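Local atomic coordinates of Esterase/lipase (Lactobacillus rhamnosus, PDB entry 4N5H), a protein that probably hydrolyses carboxylic esters, and may transfer their acyl groups, as an esterase of the alpha/beta-hydrolase fold. Residues Ala16-Ala19 and Ala20-Lys23; Asp28-Val31 and Pro32-Val35; His36-Thr39 and Glu40-Tyr43; Ser127-Gly130 and Pro131-Phe135; Leu253-Phe256 and Asp257-Val261. The protein carries 1 engineered substitution. All blocks are in the same frame, centred on the assembly; numbering follows the deposited sequence.

Interactions 1, 2 and 3 follow one another along the chain: 16-23 lies on helix 2-28, the connection 28-35 leads out of that helix, and 36-43 runs along strand 35-42. The centres of interactions 1 and 2 are about 20 Å apart, those of 2 and 3 about 18 Å. Interactions 3 and 4 meet directly, through a probable hydrogen bond of 3.0 Å between Y41 OH and R133 NH1, and both touch the third subunit. Interaction 5 lies about 37 Å from interaction 3, centre to centre, across the chain's centre. Of the five, interaction 1 brings R21 near, though not against, the probable Ser-His-Asp catalytic triad.

Interaction 1: Ala16-Ala19 and Ala20-Lys23; sequences AQTA and ARDK
T18 meets D22 one turn further along the alpha-helix 2-28, a long amino-terminal helix. The tightly packed part lies on this pair. The backbone bond from D22 N to T18 O is short, 2.8 Å, while the two side chains lie side by side and point the same way, with T18 CG2 3.7 Å from D22 OD2. T18 CG2 comes to stand there because it is anti to the backbone N, which turns OG1 back beside that N, where it makes a weak hydrogen bond to S14 O. The carboxylate of D22 is buried and fixed at both oxygens: OD2 is hydrogen-bonded to Y79 and OD1 forms a salt bridge with R25. Replacing T18 by alanine removes OG1 and CG2, which would probably leave S14 O without its weak hydroxyl partner and open a gap beside the D22 carboxylate.

The looser side faces solvent. Q17, A20 and K23 are exposed there, and what links the two turns on this side is chiefly the regular backbone bonding, such as R21 N to Q17 O at 3.1 Å. K23 is extended and leads away from the preceding turn. R21 is also exposed and was modelled in two conformers, so the position of its guanidinium is provisional. In the conformer described here the chain bends at chi3 (-24°) and folds back across T18. The amide plane of Q17 and the guanidinium plane stand 87° apart. T18 CA sits over the centre of the guanidinium, 3.4 Å above its plane, and T18 OG1 is 3.1 Å from R21 NH2.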
# COMPACT_ATOMS: atom_id res chain seq x y z
N ALA A 16 14.59 12.30 -14.19
CA ALA A 16 14.53 11.68 -12.86
C ALA A 16 13.79 12.59 -11.84
O ALA A 16 13.05 12.10 -11.00
CB ALA A 16 15.96 11.35 -12.32
N GLN A 17 13.96 13.88 -11.94
CA GLN A 17 13.20 14.80 -11.09
C GLN A 17 11.71 14.72 -11.42
O GLN A 17 10.87 14.68 -10.53
CB GLN A 17 13.71 16.20 -11.23
CG GLN A 17 13.07 17.18 -10.28
CD GLN A 17 13.65 18.56 -10.52
OE1 GLN A 17 14.82 18.68 -10.95
NE2 GLN A 17 12.84 19.60 -10.30
N THR A 18 11.38 14.73 -12.69
CA THR A 18 9.98 14.55 -13.10
C THR A 18 9.39 13.27 -12.56
O THR A 18 8.24 13.24 -12.03
CB THR A 18 9.91 14.55 -14.62
OG1 THR A 18 10.29 15.85 -15.03
CG2 THR A 18 8.51 14.31 -15.09
N ALA A 19 10.16 12.20 -12.69
CA ALA A 19 9.80 10.84 -12.19
C ALA A 19 9.43 10.83 -10.71
O ALA A 19 8.46 10.23 -10.34
CB ALA A 19 10.88 9.85 -12.38
N ALA A 20 10.25 11.47 -9.91
CA ALA A 20 9.93 11.61 -8.50
C ALA A 20 8.62 12.39 -8.32
O ALA A 20 7.84 12.02 -7.42
CB ALA A 20 11.10 12.33 -7.75
N ARG A 21 8.39 13.46 -9.09
CA ARG A 21 7.18 14.27 -8.98
C ARG A 21 5.96 13.40 -9.35
O ARG A 21 4.92 13.41 -8.68
CB ARG A 21 7.19 15.50 -9.90
CG ARG A 21 8.13 16.62 -9.46
CD ARG A 21 8.18 17.86 -10.35
NE ARG A 21 7.79 17.67 -11.71
CZ ARG A 21 8.60 17.80 -12.73
NH1 ARG A 21 9.92 18.05 -12.56
NH2 ARG A 21 8.07 17.64 -13.93
N ASP A 22 6.10 12.61 -10.42
CA ASP A 22 5.02 11.73 -10.84
C ASP A 22 4.68 10.64 -9.79
O ASP A 22 3.53 10.35 -9.55
CB ASP A 22 5.35 11.01 -12.18
CG ASP A 22 5.41 11.97 -13.39
OD1 ASP A 22 4.90 13.11 -13.26
OD2 ASP A 22 6.05 11.67 -14.45
N LYS A 23 5.72 10.04 -9.16
CA LYS A 23 5.51 9.07 -8.14
C LYS A 23 4.80 9.66 -6.95
O LYS A 23 3.87 9.06 -6.49
CB LYS A 23 6.84 8.48 -7.72
CG LYS A 23 6.76 7.38 -6.69
CD LYS A 23 8.23 6.97 -6.36
CE LYS A 23 8.29 5.78 -5.40
NZ LYS A 23 9.74 5.69 -4.94

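Interaction 2: Asp28-Val31 and Pro32-Val35; sequences DERV and PEDV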
# COMPACT_ATOMS: atom_id res chain seq x y z
N ASP A 28 -0.65 10.07 -3.96
CA ASP A 28 -1.73 10.70 -3.28
C ASP A 28 -3.09 10.80 -4.02
O ASP A 28 -4.14 10.90 -3.42
CB ASP A 28 -1.33 12.07 -3.01
CG ASP A 28 -0.27 12.17 -1.90
OD1 ASP A 28 -0.18 11.31 -1.02
OD2 ASP A 28 0.48 13.10 -1.98
N GLU A 29 -3.02 10.85 -5.32
CA GLU A 29 -4.17 11.20 -6.11
C GLU A 29 -5.26 10.18 -5.97
O GLU A 29 -5.01 8.92 -6.00
CB GLU A 29 -3.72 11.32 -7.58
CG GLU A 29 -4.78 11.93 -8.47
CD GLU A 29 -4.52 11.85 -9.97
OE1 GLU A 29 -3.63 11.12 -10.48
OE2 GLU A 29 -5.28 12.54 -10.68
N ARG A 30 -6.51 10.66 -5.93
CA ARG A 30 -7.66 9.80 -6.07
C ARG A 30 -7.59 8.97 -7.34
O ARG A 30 -7.21 9.49 -8.41
CB ARG A 30 -8.92 10.65 -6.15
CG ARG A 30 -10.23 9.86 -6.05
CD ARG A 30 -11.38 10.83 -6.13
NE ARG A 30 -12.61 10.13 -6.41
CZ ARG A 30 -13.68 10.70 -6.88
NH1 ARG A 30 -13.71 12.03 -7.02
NH2 ARG A 30 -14.77 9.94 -7.16
N VAL A 31 -7.97 7.72 -7.24
CA VAL A 31 -8.02 6.84 -8.45
C VAL A 31 -9.43 6.70 -8.94
O VAL A 31 -10.32 6.48 -8.13
CB VAL A 31 -7.48 5.47 -8.06
CG1 VAL A 31 -7.57 4.53 -9.19
CG2 VAL A 31 -6.05 5.57 -7.54
N PRO A 32 -9.65 6.73 -10.28
CA PRO A 32 -11.01 6.59 -10.74
C PRO A 32 -11.56 5.22 -10.35
O PRO A 32 -10.86 4.26 -10.51
CB PRO A 32 -10.90 6.81 -12.28
CG PRO A 32 -9.65 7.52 -12.44
CD PRO A 32 -8.71 7.10 -11.36
N GLU A 33 -12.77 5.19 -9.88
CA GLU A 33 -13.37 3.94 -9.43
C GLU A 33 -14.16 3.25 -10.61
O GLU A 33 -14.44 3.82 -11.70
CB GLU A 33 -14.44 4.22 -8.34
CG GLU A 33 -13.99 5.03 -7.11
CD GLU A 33 -15.15 5.73 -6.39
OE1 GLU A 33 -15.44 6.92 -6.68
OE2 GLU A 33 -15.79 5.09 -5.52
N ASP A 34 -14.49 2.00 -10.36
CA ASP A 34 -15.39 1.32 -11.28
C ASP A 34 -14.78 1.04 -12.65
O ASP A 34 -15.41 1.16 -13.68
CB ASP A 34 -16.69 2.05 -11.40
CG ASP A 34 -17.36 2.30 -10.01
OD1 ASP A 34 -17.37 1.37 -9.17
OD2 ASP A 34 -17.84 3.44 -9.84
N VAL A 35 -13.50 0.75 -12.62
CA VAL A 35 -12.74 0.37 -13.84
C VAL A 35 -11.97 -0.93 -13.59
O VAL A 35 -11.55 -1.19 -12.44
CB VAL A 35 -11.75 1.50 -14.17
CG1 VAL A 35 -10.78 1.16 -15.30
CG2 VAL A 35 -12.57 2.73 -14.56
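R30 and E33, three residues apart, make the one ionic contact within this linker. R30 NH2 donates to E33 OE1 over 3.1 Å with an N-H...O angle of 160°, and this hydrogen bond is part of a salt bridge. The carboxylate oxygen lies in the guanidinium plane, at its edge, and is approached nearly in line with its own C-O bond. The two flat groups nevertheless stand 61° apart, so they join through a single N-H and a single oxygen, without the paired bonds of a coplanar arrangement. R30 reaches the glutamate by a straight chain: CG is anti to the backbone N (chi1 -169°) and the side chain stays extended to NE. E33 is extended beyond CG and crosses it obliquely.

The apolar part is a neighbour contact. V31 CG1 touches P32 CD at 3.6 Å, and the two side chains cross at about a right angle. Both also rest on R90 of helix 86-94, and P32 packs against W285, whose NE1 is hydrogen-bonded to R30 O.

The backbone contributes no hydrogen bond of its own between the two halves. V31 O and E33 N are 3.3 Å apart but poorly angled. R30 to E33 all have extended backbone torsions. R30 also packs on H36 of the second subunit, which brings the linker to a subunit boundary. The whole is an irregular, proline-containing connection, here joining the end of helix 2-28 to strand 35-42 of the alpha/beta-hydrolase sheet.

Interaction 3: His36-Thr39 and Glu40-Tyr43; sequences HWET and EYRY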
# COMPACT_ATOMS: atom_id res chain seq x y z
N HIS A 36 -11.85 -1.72 -14.65
CA HIS A 36 -11.00 -2.92 -14.69
C HIS A 36 -9.88 -2.67 -15.71
O HIS A 36 -10.07 -2.05 -16.71
CB HIS A 36 -11.77 -4.14 -15.16
CG HIS A 36 -12.83 -4.61 -14.21
ND1 HIS A 36 -13.82 -5.49 -14.58
CD2 HIS A 36 -13.02 -4.33 -12.92
CE1 HIS A 36 -14.61 -5.71 -13.54
NE2 HIS A 36 -14.14 -5.02 -12.52
N TRP A 37 -8.72 -3.23 -15.42
CA TRP A 37 -7.61 -3.15 -16.37
C TRP A 37 -6.99 -4.57 -16.56
O TRP A 37 -7.02 -5.41 -15.64
CB TRP A 37 -6.53 -2.09 -16.07
CG TRP A 37 -5.49 -2.24 -14.92
CD1 TRP A 37 -5.55 -3.03 -13.84
CD2 TRP A 37 -4.29 -1.42 -14.75
NE1 TRP A 37 -4.51 -2.79 -13.02
CE2 TRP A 37 -3.71 -1.80 -13.53
CE3 TRP A 37 -3.67 -0.40 -15.50
CZ2 TRP A 37 -2.53 -1.15 -13.01
CZ3 TRP A 37 -2.43 0.15 -15.06
CH2 TRP A 37 -1.90 -0.22 -13.82
N GLU A 38 -6.36 -4.74 -17.74
CA GLU A 38 -5.64 -5.91 -18.12
C GLU A 38 -4.25 -5.38 -18.53
O GLU A 38 -4.15 -4.56 -19.41
CB GLU A 38 -6.33 -6.55 -19.33
CG GLU A 38 -7.72 -7.10 -19.05
CD GLU A 38 -8.56 -7.37 -20.29
OE1 GLU A 38 -8.09 -7.14 -21.43
OE2 GLU A 38 -9.80 -7.68 -20.16
N THR A 39 -3.23 -5.90 -17.89
CA THR A 39 -1.93 -5.25 -17.99
C THR A 39 -0.88 -6.08 -18.72
O THR A 39 -0.96 -7.34 -18.73
CB THR A 39 -1.39 -4.86 -16.60
OG1 THR A 39 -1.34 -5.99 -15.75
CG2 THR A 39 -2.26 -3.81 -15.98
N GLU A 40 0.15 -5.37 -19.19
CA GLU A 40 1.39 -6.03 -19.61
C GLU A 40 1.24 -7.03 -20.75
O GLU A 40 1.83 -8.10 -20.83
CB GLU A 40 2.05 -6.70 -18.34
CG GLU A 40 3.56 -6.96 -18.56
CD GLU A 40 4.12 -7.83 -17.44
OE1 GLU A 40 3.39 -8.63 -16.76
OE2 GLU A 40 5.39 -7.85 -17.29
N TYR A 41 0.42 -6.69 -21.74
CA TYR A 41 0.39 -7.48 -22.90
C TYR A 41 1.58 -7.15 -23.82
O TYR A 41 1.78 -5.98 -24.21
CB TYR A 41 -0.84 -7.14 -23.71
CG TYR A 41 -2.20 -7.57 -23.26
CD1 TYR A 41 -3.07 -6.68 -22.58
CD2 TYR A 41 -2.66 -8.83 -23.54
CE1 TYR A 41 -4.35 -7.05 -22.26
CE2 TYR A 41 -3.95 -9.19 -23.19
CZ TYR A 41 -4.78 -8.27 -22.61
OH TYR A 41 -6.11 -8.68 -22.36
N ARG A 42 2.33 -8.19 -24.23
CA ARG A 42 3.33 -7.91 -25.25
C ARG A 42 2.61 -7.68 -26.57
O ARG A 42 1.77 -8.47 -26.98
CB ARG A 42 4.22 -9.16 -25.41
CG ARG A 42 5.21 -9.40 -24.31
CD ARG A 42 5.93 -10.72 -24.56
NE ARG A 42 6.87 -10.93 -23.50
CZ ARG A 42 7.78 -11.91 -23.52
NH1 ARG A 42 7.92 -12.66 -24.59
NH2 ARG A 42 8.65 -11.99 -22.49
N TYR A 43 3.02 -6.66 -27.31
CA TYR A 43 2.43 -6.46 -28.62
C TYR A 43 3.30 -6.94 -29.83
O TYR A 43 2.86 -6.81 -30.97
CB TYR A 43 1.93 -5.00 -28.83
CG TYR A 43 2.88 -3.89 -28.61
CD1 TYR A 43 3.92 -3.69 -29.51
CD2 TYR A 43 2.82 -3.02 -27.49
CE1 TYR A 43 4.75 -2.63 -29.40
CE2 TYR A 43 3.70 -1.97 -27.36
CZ TYR A 43 4.65 -1.78 -28.29
OH TYR A 43 5.59 -0.71 -28.12
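E38 and Y41 form a buried side-chain hydrogen bond between residues three apart within strand 35-42, the first strand of the hairpin it makes with 52-58, and span a G1 beta bulge. The evidence for the bulge is that E40 and Y41 both face L53, and that E40 has positive phi. The extra residue puts Y41 where its ring can slant back toward E38.

Y41 OH donates to E38 OE1 at 2.7 Å. The oxygen lies in the ring plane, whereas the hydroxyl reaches the carboxylate from above its plane, 50° out of it; ring and carboxylate are 67° apart. Y41 CE1 also rests 3.6 Å from E38 CB. Both oxygens have second partners: E38 OE1 is bonded by Y57 OH, and Y41 OH by R133. Such sharing would probably help to stabilise a buried negative charge.

The strand is also a subunit contact. The Y41 ring stacks on W287 of the third subunit, and E40 OE1 is held by H284 and R25 of that same subunit. On the first half of the strand, T39 CG2 sits over the centre of the W37 ring, 3.3 Å above its plane.

Interaction 4: Ser127-Gly130 and Pro131-Phe135; sequences SHFG and PQRGF
R133 reaches back to F129 because its CG sits between the backbone N and the carbonyl carbon (chi1 72°) and its chain bends at chi3 (67°). NE then donates to F129 O, 2.8 Å away and almost straight at 174°. F129 O lies in the guanidinium plane, though the donor stands above the carbonyl plane. Q132 has the same first rotamer and runs alongside F129. Its OE1 meets the edge of the ring at CD2, 3.4 Å away, and accepts from R133 NH2 at 2.9 Å.

The backbone turn closes on G130 O, which takes R133 N at 2.9 Å and F135 N at 3.1 Å from opposite faces of its carbonyl plane. G130 lacks a side chain where a CB would come tight against F135 CB. G134 follows with positive phi, an angle at which a CB would jam against the preceding carbonyl.

R133 NH2 also forms a salt bridge with E289 of the third subunit. With G134 as the positive-phi residue, the bond from F135 N back to G130 O and a weak inner one from G134 N to P131 O (3.3 Å), the turn resembles a Schellman motif, and it carries the chain from helix 112-129 into strand 135-136 of the alpha/beta-hydrolase sheet.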
# COMPACT_ATOMS: atom_id res chain seq x y z
N SER A 127 -5.79 -4.17 -33.61
CA SER A 127 -6.66 -4.52 -34.74
C SER A 127 -6.90 -6.02 -34.79
O SER A 127 -7.94 -6.42 -35.23
CB SER A 127 -6.04 -4.02 -36.08
OG SER A 127 -4.97 -4.83 -36.49
N HIS A 128 -5.97 -6.86 -34.34
CA HIS A 128 -6.11 -8.31 -34.33
C HIS A 128 -6.91 -8.81 -33.11
O HIS A 128 -7.71 -9.76 -33.22
CB HIS A 128 -4.73 -8.99 -34.28
CG HIS A 128 -3.90 -8.72 -35.49
ND1 HIS A 128 -2.50 -8.79 -35.50
CD2 HIS A 128 -4.25 -8.25 -36.68
CE1 HIS A 128 -2.08 -8.56 -36.72
NE2 HIS A 128 -3.12 -8.21 -37.46
N PHE A 129 -6.65 -8.23 -31.93
CA PHE A 129 -7.11 -8.77 -30.66
C PHE A 129 -8.12 -7.95 -29.92
O PHE A 129 -8.74 -8.38 -28.94
CB PHE A 129 -5.85 -9.13 -29.80
CG PHE A 129 -4.92 -10.04 -30.50
CD1 PHE A 129 -3.70 -9.59 -30.89
CD2 PHE A 129 -5.31 -11.31 -30.89
CE1 PHE A 129 -2.82 -10.35 -31.65
CE2 PHE A 129 -4.44 -12.09 -31.62
CZ PHE A 129 -3.18 -11.62 -32.00
N GLY A 130 -8.31 -6.66 -30.29
CA GLY A 130 -9.16 -5.77 -29.57
C GLY A 130 -10.62 -6.15 -29.66
O GLY A 130 -11.32 -6.22 -28.58
N PRO A 131 -11.11 -6.32 -30.87
CA PRO A 131 -12.58 -6.59 -30.92
C PRO A 131 -13.09 -7.75 -30.13
O PRO A 131 -14.18 -7.68 -29.56
CB PRO A 131 -12.83 -6.76 -32.42
CG PRO A 131 -11.83 -5.87 -33.05
CD PRO A 131 -10.56 -6.07 -32.19
N GLN A 132 -12.33 -8.83 -30.08
CA GLN A 132 -12.74 -10.01 -29.30
C GLN A 132 -12.88 -9.73 -27.82
O GLN A 132 -13.51 -10.52 -27.14
CB GLN A 132 -11.84 -11.14 -29.58
CG GLN A 132 -10.60 -11.12 -28.93
CD GLN A 132 -9.57 -12.17 -29.53
OE1 GLN A 132 -8.43 -11.87 -29.53
NE2 GLN A 132 -10.00 -13.36 -29.99
N ARG A 133 -12.25 -8.63 -27.32
CA ARG A 133 -12.32 -8.32 -25.90
C ARG A 133 -12.95 -6.98 -25.59
O ARG A 133 -12.86 -6.46 -24.46
CB ARG A 133 -10.90 -8.46 -25.28
CG ARG A 133 -9.95 -7.40 -25.66
CD ARG A 133 -8.45 -7.84 -25.41
NE ARG A 133 -8.09 -8.93 -26.31
CZ ARG A 133 -7.49 -10.05 -26.01
NH1 ARG A 133 -6.97 -10.26 -24.77
NH2 ARG A 133 -7.37 -10.94 -26.94
N GLY A 134 -13.73 -6.43 -26.54
CA GLY A 134 -14.49 -5.24 -26.25
C GLY A 134 -14.24 -3.98 -26.97
O GLY A 134 -14.98 -2.98 -26.78
N PHE A 135 -13.27 -3.96 -27.86
CA PHE A 135 -12.97 -2.74 -28.57
C PHE A 135 -13.78 -2.63 -29.88
O PHE A 135 -13.64 -3.48 -30.80
CB PHE A 135 -11.47 -2.67 -28.94
CG PHE A 135 -10.59 -2.37 -27.76
CD1 PHE A 135 -10.38 -3.33 -26.75
CD2 PHE A 135 -10.07 -1.08 -27.55
CE1 PHE A 135 -9.66 -3.03 -25.61
CE2 PHE A 135 -9.41 -0.75 -26.39
CZ PHE A 135 -9.19 -1.72 -25.43

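Interaction 5: Leu253-Phe256 and Asp257-Val261; sequences LKVF and DANHV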
# COMPACT_ATOMS: atom_id res chain seq x y z
N LEU A 253 -1.66 25.74 -34.53
CA LEU A 253 -2.84 26.27 -35.12
C LEU A 253 -2.55 26.90 -36.55
O LEU A 253 -3.34 26.79 -37.45
CB LEU A 253 -3.45 27.33 -34.23
CG LEU A 253 -4.13 26.87 -32.95
CD1 LEU A 253 -4.41 28.11 -32.10
CD2 LEU A 253 -5.35 26.11 -33.29
N LYS A 254 -1.45 27.58 -36.65
CA LYS A 254 -1.06 28.15 -37.91
C LYS A 254 -0.86 27.07 -38.96
O LYS A 254 -1.21 27.23 -40.11
CB LYS A 254 0.20 29.01 -37.76
CG LYS A 254 -0.06 30.29 -37.02
CD LYS A 254 1.26 30.97 -36.71
CE LYS A 254 0.96 32.25 -35.99
NZ LYS A 254 2.15 32.51 -35.15
N VAL A 255 -0.22 25.97 -38.58
CA VAL A 255 -0.10 24.79 -39.50
C VAL A 255 -1.43 24.21 -39.89
O VAL A 255 -1.69 23.91 -41.10
CB VAL A 255 0.77 23.66 -38.92
CG1 VAL A 255 0.80 22.48 -39.87
CG2 VAL A 255 2.13 24.21 -38.56
N PHE A 256 -2.36 24.10 -38.90
CA PHE A 256 -3.68 23.65 -39.17
C PHE A 256 -4.37 24.56 -40.22
O PHE A 256 -4.98 24.09 -41.19
CB PHE A 256 -4.53 23.64 -37.94
CG PHE A 256 -4.28 22.46 -36.94
CD1 PHE A 256 -3.58 21.29 -37.27
CD2 PHE A 256 -4.95 22.51 -35.70
CE1 PHE A 256 -3.48 20.26 -36.33
CE2 PHE A 256 -4.87 21.45 -34.80
CZ PHE A 256 -4.17 20.31 -35.14
N ASP A 257 -4.27 25.87 -40.00
CA ASP A 257 -4.98 26.82 -40.87
C ASP A 257 -4.43 26.76 -42.26
O ASP A 257 -5.20 26.71 -43.21
CB ASP A 257 -4.93 28.21 -40.25
CG ASP A 257 -5.84 28.35 -39.00
OD1 ASP A 257 -6.82 27.57 -38.85
OD2 ASP A 257 -5.60 29.32 -38.28
N ALA A 258 -3.12 26.69 -42.38
CA ALA A 258 -2.46 26.67 -43.71
C ALA A 258 -2.74 25.43 -44.52
O ALA A 258 -2.80 25.46 -45.80
CB ALA A 258 -1.00 26.84 -43.49
N ASN A 259 -3.04 24.31 -43.83
CA ASN A 259 -3.27 23.07 -44.47
C ASN A 259 -4.71 22.65 -44.50
O ASN A 259 -5.09 21.55 -44.90
CB ASN A 259 -2.39 22.00 -43.86
CG ASN A 259 -0.96 22.16 -44.21
OD1 ASN A 259 -0.57 21.70 -45.27
ND2 ASN A 259 -0.15 22.79 -43.36
N HIS A 260 -5.60 23.55 -44.12
CA HIS A 260 -7.06 23.27 -44.13
C HIS A 260 -7.48 22.01 -43.35
O HIS A 260 -8.37 21.26 -43.71
CB HIS A 260 -7.65 23.17 -45.56
CG HIS A 260 -7.20 24.31 -46.41
ND1 HIS A 260 -7.60 25.60 -46.16
CD2 HIS A 260 -6.27 24.38 -47.39
CE1 HIS A 260 -6.98 26.42 -47.00
NE2 HIS A 260 -6.19 25.69 -47.77
N VAL A 261 -6.80 21.82 -42.22
CA VAL A 261 -7.17 20.77 -41.26
C VAL A 261 -8.47 21.12 -40.60
O VAL A 261 -8.64 22.30 -40.21
CB VAL A 261 -6.00 20.64 -40.23
CG1 VAL A 261 -6.34 19.61 -39.17
CG2 VAL A 261 -4.73 20.21 -40.94
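D257 opens the last turn of helix 246-258 with a regular backbone bond from its N to L253 O, 2.9 Å long. Its carboxylate is held by an outside partner, OD1 being hydrogen-bonded to Y263 OH.

A258 continues the pattern, its N bonding K254 O at 3.0 Å.

N259 leaves helical torsions, and its side chain curls back onto the helix. With CG anti to the carbonyl carbon (chi1 -71°), the side chain is directed back along the helix beside V255, and ND2 donates to V255 O at 3.0 Å with an N-H...O angle of 164°. N259 N gives V255 O a second bond, 3.1 Å long, from the opposite face of the carbonyl plane. ND2 also stands 3.6 Å from V255 CG1. With an alanine here, V255 O would probably lose its straighter amide bond and rely on the more bent one from the backbone N of this residue.

H260 has positive phi and is the C-prime residue of a Schellman motif. Its N makes a weak bond to D257 O, 3.3 Å.

V261 completes that motif, with its N bonding F256 O at 3.1 Å. Its side chain makes the hydrophobic contact of the cap: CG1 lies over the F256 ring face, 4.2 Å from the centroid and 27° off the normal, a CH-pi contact.

The capped end sits within the beta-alpha-beta unit of strand 235-240, helix 246-258 and strand 263-268, where the F256 ring meets F235 and Y263 of those two strands, and V255 packs on helix 223-226.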